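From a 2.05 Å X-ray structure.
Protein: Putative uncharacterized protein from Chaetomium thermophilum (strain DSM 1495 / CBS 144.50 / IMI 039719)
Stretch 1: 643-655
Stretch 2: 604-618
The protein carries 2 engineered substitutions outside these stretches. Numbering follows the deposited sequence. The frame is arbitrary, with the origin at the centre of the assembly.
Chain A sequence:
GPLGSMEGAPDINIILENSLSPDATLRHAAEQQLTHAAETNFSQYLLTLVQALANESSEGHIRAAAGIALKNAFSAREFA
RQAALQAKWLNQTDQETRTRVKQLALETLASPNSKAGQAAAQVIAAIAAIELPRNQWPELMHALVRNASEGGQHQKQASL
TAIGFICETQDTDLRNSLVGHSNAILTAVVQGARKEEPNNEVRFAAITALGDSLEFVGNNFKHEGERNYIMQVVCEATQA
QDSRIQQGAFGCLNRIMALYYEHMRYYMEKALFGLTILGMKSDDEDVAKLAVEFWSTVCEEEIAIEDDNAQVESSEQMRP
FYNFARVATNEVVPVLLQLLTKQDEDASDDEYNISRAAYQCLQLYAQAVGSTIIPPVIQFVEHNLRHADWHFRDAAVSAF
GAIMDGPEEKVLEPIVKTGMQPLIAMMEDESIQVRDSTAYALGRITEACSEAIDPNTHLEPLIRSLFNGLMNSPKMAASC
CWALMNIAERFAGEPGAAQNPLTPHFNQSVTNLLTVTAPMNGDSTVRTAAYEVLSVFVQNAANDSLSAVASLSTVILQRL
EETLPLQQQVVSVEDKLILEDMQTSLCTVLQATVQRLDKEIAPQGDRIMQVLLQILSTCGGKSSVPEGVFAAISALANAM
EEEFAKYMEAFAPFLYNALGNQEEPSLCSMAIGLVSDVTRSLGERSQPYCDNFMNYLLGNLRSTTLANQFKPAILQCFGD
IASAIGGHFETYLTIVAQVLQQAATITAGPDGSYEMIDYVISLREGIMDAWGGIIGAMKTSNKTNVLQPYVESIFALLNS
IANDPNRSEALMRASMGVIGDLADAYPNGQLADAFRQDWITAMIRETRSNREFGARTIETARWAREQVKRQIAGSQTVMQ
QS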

# COMPACT_ATOMS: atom_id res chain seq x y z
N GLU A 643 -33.12 20.11 3.80
CA GLU A 643 -33.63 20.40 2.46
C GLU A 643 -33.43 19.21 1.52
O GLU A 643 -34.08 19.11 0.48
CB GLU A 643 -32.95 21.64 1.88
CG GLU A 643 -33.88 22.82 1.68
CD GLU A 643 -33.33 23.84 0.70
OE1 GLU A 643 -32.39 24.57 1.07
OE2 GLU A 643 -33.83 23.89 -0.45
N PHE A 644 -32.53 18.31 1.90
CA PHE A 644 -32.23 17.13 1.08
C PHE A 644 -33.33 16.08 1.19
O PHE A 644 -33.43 15.19 0.34
CB PHE A 644 -30.88 16.53 1.50
CG PHE A 644 -30.46 15.35 0.68
CD1 PHE A 644 -29.79 15.52 -0.52
CD2 PHE A 644 -30.72 14.05 1.12
CE1 PHE A 644 -29.40 14.44 -1.27
CE2 PHE A 644 -30.33 12.97 0.36
CZ PHE A 644 -29.66 13.16 -0.83
N ALA A 645 -34.16 16.19 2.22
CA ALA A 645 -35.21 15.21 2.50
C ALA A 645 -36.12 14.94 1.31
O ALA A 645 -36.63 13.82 1.16
CB ALA A 645 -36.04 15.68 3.68
N LYS A 646 -36.32 15.94 0.46
CA LYS A 646 -37.23 15.80 -0.68
C LYS A 646 -36.71 14.81 -1.73
O LYS A 646 -37.46 14.36 -2.59
CB LYS A 646 -37.49 17.16 -1.34
CG LYS A 646 -36.26 17.85 -1.90
CD LYS A 646 -36.67 18.97 -2.85
CE LYS A 646 -35.57 19.99 -3.06
NZ LYS A 646 -35.98 21.03 -4.05
N TYR A 647 -35.42 14.47 -1.65
CA TYR A 647 -34.83 13.54 -2.61
C TYR A 647 -34.84 12.10 -2.11
O TYR A 647 -34.45 11.19 -2.83
CB TYR A 647 -33.39 13.95 -2.93
CG TYR A 647 -33.26 15.37 -3.42
CD1 TYR A 647 -32.51 16.31 -2.73
CD2 TYR A 647 -33.91 15.78 -4.58
CE1 TYR A 647 -32.40 17.61 -3.18
CE2 TYR A 647 -33.81 17.08 -5.03
CZ TYR A 647 -33.05 17.99 -4.33
OH TYR A 647 -32.95 19.28 -4.77
N MET A 648 -35.29 11.91 -0.87
CA MET A 648 -35.22 10.60 -0.24
C MET A 648 -36.16 9.58 -0.86
O MET A 648 -35.85 8.39 -0.89
CB MET A 648 -35.49 10.72 1.26
CG MET A 648 -34.32 11.29 2.05
SD MET A 648 -32.80 10.32 1.83
CE MET A 648 -33.22 8.82 2.72
N GLU A 649 -37.32 10.02 -1.35
CA GLU A 649 -38.26 9.09 -1.96
C GLU A 649 -37.64 8.43 -3.19
O GLU A 649 -37.76 7.22 -3.39
CB GLU A 649 -39.56 9.80 -2.35
CG GLU A 649 -40.63 8.85 -2.89
CD GLU A 649 -41.96 9.53 -3.14
OE1 GLU A 649 -42.09 10.72 -2.80
OE2 GLU A 649 -42.87 8.87 -3.68
N ALA A 650 -36.96 9.23 -4.00
CA ALA A 650 -36.33 8.72 -5.22
C ALA A 650 -35.01 8.03 -4.93
O ALA A 650 -34.67 7.03 -5.56
CB ALA A 650 -36.12 9.86 -6.21
N PHE A 651 -34.25 8.55 -3.97
CA PHE A 651 -32.89 8.07 -3.73
C PHE A 651 -32.80 6.84 -2.83
O PHE A 651 -31.95 5.98 -3.05
CB PHE A 651 -32.03 9.19 -3.14
CG PHE A 651 -30.65 8.75 -2.77
CD1 PHE A 651 -29.82 8.16 -3.71
CD2 PHE A 651 -30.17 8.93 -1.48
CE1 PHE A 651 -28.54 7.75 -3.37
CE2 PHE A 651 -28.89 8.53 -1.14
CZ PHE A 651 -28.08 7.94 -2.09
N ALA A 652 -33.68 6.75 -1.83
CA ALA A 652 -33.60 5.67 -0.84
C ALA A 652 -33.55 4.26 -1.44
O ALA A 652 -32.76 3.43 -0.97
CB ALA A 652 -34.76 5.77 0.16
N PRO A 653 -34.38 3.96 -2.46
CA PRO A 653 -34.27 2.61 -3.04
C PRO A 653 -32.89 2.30 -3.64
O PRO A 653 -32.43 1.16 -3.55
CB PRO A 653 -35.35 2.61 -4.12
CG PRO A 653 -36.36 3.56 -3.63
CD PRO A 653 -35.57 4.66 -2.98
N PHE A 654 -32.24 3.30 -4.24
CA PHE A 654 -30.89 3.11 -4.74
C PHE A 654 -29.93 2.85 -3.59
O PHE A 654 -29.04 2.00 -3.68
CB PHE A 654 -30.43 4.33 -5.54
CG PHE A 654 -31.10 4.48 -6.88
CD1 PHE A 654 -30.57 3.86 -8.00
CD2 PHE A 654 -32.25 5.24 -7.01
CE1 PHE A 654 -31.18 4.00 -9.23
CE2 PHE A 654 -32.86 5.38 -8.24
CZ PHE A 654 -32.33 4.76 -9.35
N LEU A 655 -30.12 3.59 -2.50
CA LEU A 655 -29.30 3.43 -1.31
C LEU A 655 -29.49 2.06 -0.69
O LEU A 655 -28.52 1.39 -0.32
CB LEU A 655 -29.63 4.53 -0.29
CG LEU A 655 -28.82 4.52 1.00
CD1 LEU A 655 -27.33 4.50 0.70
CD2 LEU A 655 -29.18 5.72 1.86
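Stretch 2 604-618: QGDRIMQVLLQILST

Stretch 2 is helical from Gly605, with Gln604 at the N-cap position. It runs in nearly the same direction as helix 648-655. The axes cross at 29° and come within 11.0 Å. The helix in stretch 1 is kinked where the N atoms of Pro653 and Phe654 have no bond to the turn before.

The register pairs Gly605 with Phe644, Met609 with Tyr647, Leu613 with Phe651 and Leu616 with Phe654. Gly605 leaves the hollow that admits the tip of Tyr647. Tyr647 OH lies 2.9 Å from Gly605 C, and a CB on Gly605 would clash with this hydroxyl. Tyr647 OH donates a hydrogen bond to Asp606 OD1 at 2.6 Å. Lys646 NZ makes a salt bridge to Asp606 OD1 at 2.9 Å.

Met609 is the next bump. Met609 CG packs over one face of the Tyr647 ring, 3.6 Å from Tyr647 CG. Met609 SD lies 4.0 Å from Phe644 CE1, and Met609 CE lies 4.1 Å from Phe651 CB. Leu613 fits among Ala650, Phe651 and Phe654. Leu613 CD1 is 3.7 Å from Ala650 CB. Leu613 CD2 meets the ring edge of Phe651 at Phe651 CD1, 3.7 Å away, and lies 4.0 Å from Phe654 CD2. Phe654 CD1 is 3.9 Å from Leu616 CB. The contact buries 512 Å² in all.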

# COMPACT_ATOMS: atom_id res chain seq x y z
N GLN A 604 -29.49 24.31 -7.38
CA GLN A 604 -29.17 23.33 -8.41
C GLN A 604 -29.36 21.90 -7.91
O GLN A 604 -29.02 20.94 -8.62
CB GLN A 604 -27.74 23.53 -8.91
CG GLN A 604 -27.56 24.80 -9.72
CD GLN A 604 -26.24 24.83 -10.47
OE1 GLN A 604 -26.19 24.57 -11.67
NE2 GLN A 604 -25.16 25.14 -9.75
N GLY A 605 -29.90 21.75 -6.71
CA GLY A 605 -30.11 20.45 -6.10
C GLY A 605 -30.96 19.50 -6.93
O GLY A 605 -30.62 18.33 -7.08
N ASP A 606 -32.06 20.01 -7.46
CA ASP A 606 -32.97 19.20 -8.29
C ASP A 606 -32.27 18.66 -9.53
O ASP A 606 -32.39 17.48 -9.86
CB ASP A 606 -34.19 20.02 -8.70
CG ASP A 606 -35.19 20.19 -7.57
OD1 ASP A 606 -34.85 19.86 -6.41
OD2 ASP A 606 -36.31 20.66 -7.84
N ARG A 607 -31.55 19.53 -10.22
CA ARG A 607 -30.82 19.15 -11.43
C ARG A 607 -29.73 18.13 -11.11
O ARG A 607 -29.53 17.17 -11.86
CB ARG A 607 -30.20 20.39 -12.08
CG ARG A 607 -29.54 20.11 -13.42
CD ARG A 607 -29.06 21.39 -14.07
NE ARG A 607 -28.58 21.16 -15.43
CZ ARG A 607 -28.12 22.12 -16.23
NH1 ARG A 607 -28.08 23.37 -15.81
NH2 ARG A 607 -27.71 21.82 -17.46
N ILE A 608 -29.04 18.34 -10.00
CA ILE A 608 -27.97 17.44 -9.57
C ILE A 608 -28.49 16.03 -9.32
O ILE A 608 -27.97 15.06 -9.88
CB ILE A 608 -27.29 17.96 -8.29
CG1 ILE A 608 -26.45 19.20 -8.60
CG2 ILE A 608 -26.41 16.88 -7.68
CD1 ILE A 608 -25.82 19.84 -7.38
N MET A 609 -29.53 15.90 -8.50
CA MET A 609 -30.09 14.60 -8.17
C MET A 609 -30.71 13.91 -9.39
O MET A 609 -30.68 12.69 -9.50
CB MET A 609 -31.12 14.72 -7.06
CG MET A 609 -30.52 15.02 -5.69
SD MET A 609 -29.22 13.84 -5.23
CE MET A 609 -30.19 12.35 -5.03
N GLN A 610 -31.28 14.70 -10.30
CA GLN A 610 -31.90 14.14 -11.49
C GLN A 610 -30.88 13.41 -12.36
O GLN A 610 -31.11 12.28 -12.78
CB GLN A 610 -32.59 15.24 -12.31
CG GLN A 610 -33.24 14.75 -13.60
CD GLN A 610 -34.58 14.08 -13.38
OE1 GLN A 610 -35.07 14.01 -12.25
NE2 GLN A 610 -35.18 13.58 -14.45
N VAL A 611 -29.74 14.05 -12.62
CA VAL A 611 -28.73 13.46 -13.49
C VAL A 611 -27.97 12.35 -12.77
O VAL A 611 -27.61 11.34 -13.37
CB VAL A 611 -27.74 14.52 -14.03
CG1 VAL A 611 -26.93 15.16 -12.91
CG2 VAL A 611 -26.81 13.90 -15.07
N LEU A 612 -27.75 12.52 -11.47
CA LEU A 612 -26.99 11.54 -10.70
C LEU A 612 -27.75 10.23 -10.55
O LEU A 612 -27.16 9.16 -10.62
CB LEU A 612 -26.64 12.09 -9.31
CG LEU A 612 -25.52 13.14 -9.26
CD1 LEU A 612 -25.15 13.46 -7.82
CD2 LEU A 612 -24.30 12.66 -10.04
N LEU A 613 -29.06 10.32 -10.35
CA LEU A 613 -29.88 9.12 -10.23
C LEU A 613 -30.05 8.44 -11.59
O LEU A 613 -30.11 7.21 -11.67
CB LEU A 613 -31.25 9.46 -9.63
CG LEU A 613 -31.24 9.83 -8.15
CD1 LEU A 613 -32.66 9.94 -7.61
CD2 LEU A 613 -30.44 8.81 -7.35
N GLN A 614 -30.14 9.25 -12.64
CA GLN A 614 -30.22 8.72 -14.00
C GLN A 614 -28.96 7.96 -14.38
O GLN A 614 -29.01 6.96 -15.09
CB GLN A 614 -30.47 9.85 -15.00
CG GLN A 614 -31.93 10.27 -15.11
CD GLN A 614 -32.13 11.44 -16.05
OE1 GLN A 614 -31.27 12.30 -16.19
NE2 GLN A 614 -33.28 11.47 -16.71
N ILE A 615 -27.82 8.43 -13.89
CA ILE A 615 -26.55 7.77 -14.13
C ILE A 615 -26.49 6.44 -13.37
O ILE A 615 -26.01 5.44 -13.90
CB ILE A 615 -25.36 8.66 -13.73
CG1 ILE A 615 -25.23 9.83 -14.71
CG2 ILE A 615 -24.06 7.87 -13.71
CD1 ILE A 615 -24.16 10.82 -14.34
N LEU A 616 -27.01 6.44 -12.14
CA LEU A 616 -27.07 5.23 -11.33
C LEU A 616 -27.88 4.12 -12.00
O LEU A 616 -27.49 2.96 -11.96
CB LEU A 616 -27.66 5.54 -9.95
CG LEU A 616 -26.75 6.16 -8.89
CD1 LEU A 616 -27.48 6.23 -7.55
CD2 LEU A 616 -25.46 5.37 -8.76
N SER A 617 -29.00 4.50 -12.61
CA SER A 617 -29.91 3.53 -13.21
C SER A 617 -29.30 2.81 -14.41
O SER A 617 -29.81 1.78 -14.85
CB SER A 617 -31.21 4.21 -13.63
OG SER A 617 -30.98 5.15 -14.66
N THR A 618 -28.21 3.36 -14.93
CA THR A 618 -27.55 2.78 -16.10
C THR A 618 -26.19 2.19 -15.78
O THR A 618 -25.48 1.73 -16.67
CB THR A 618 -27.38 3.81 -17.21
OG1 THR A 618 -26.61 4.92 -16.73
CG2 THR A 618 -28.73 4.31 -17.65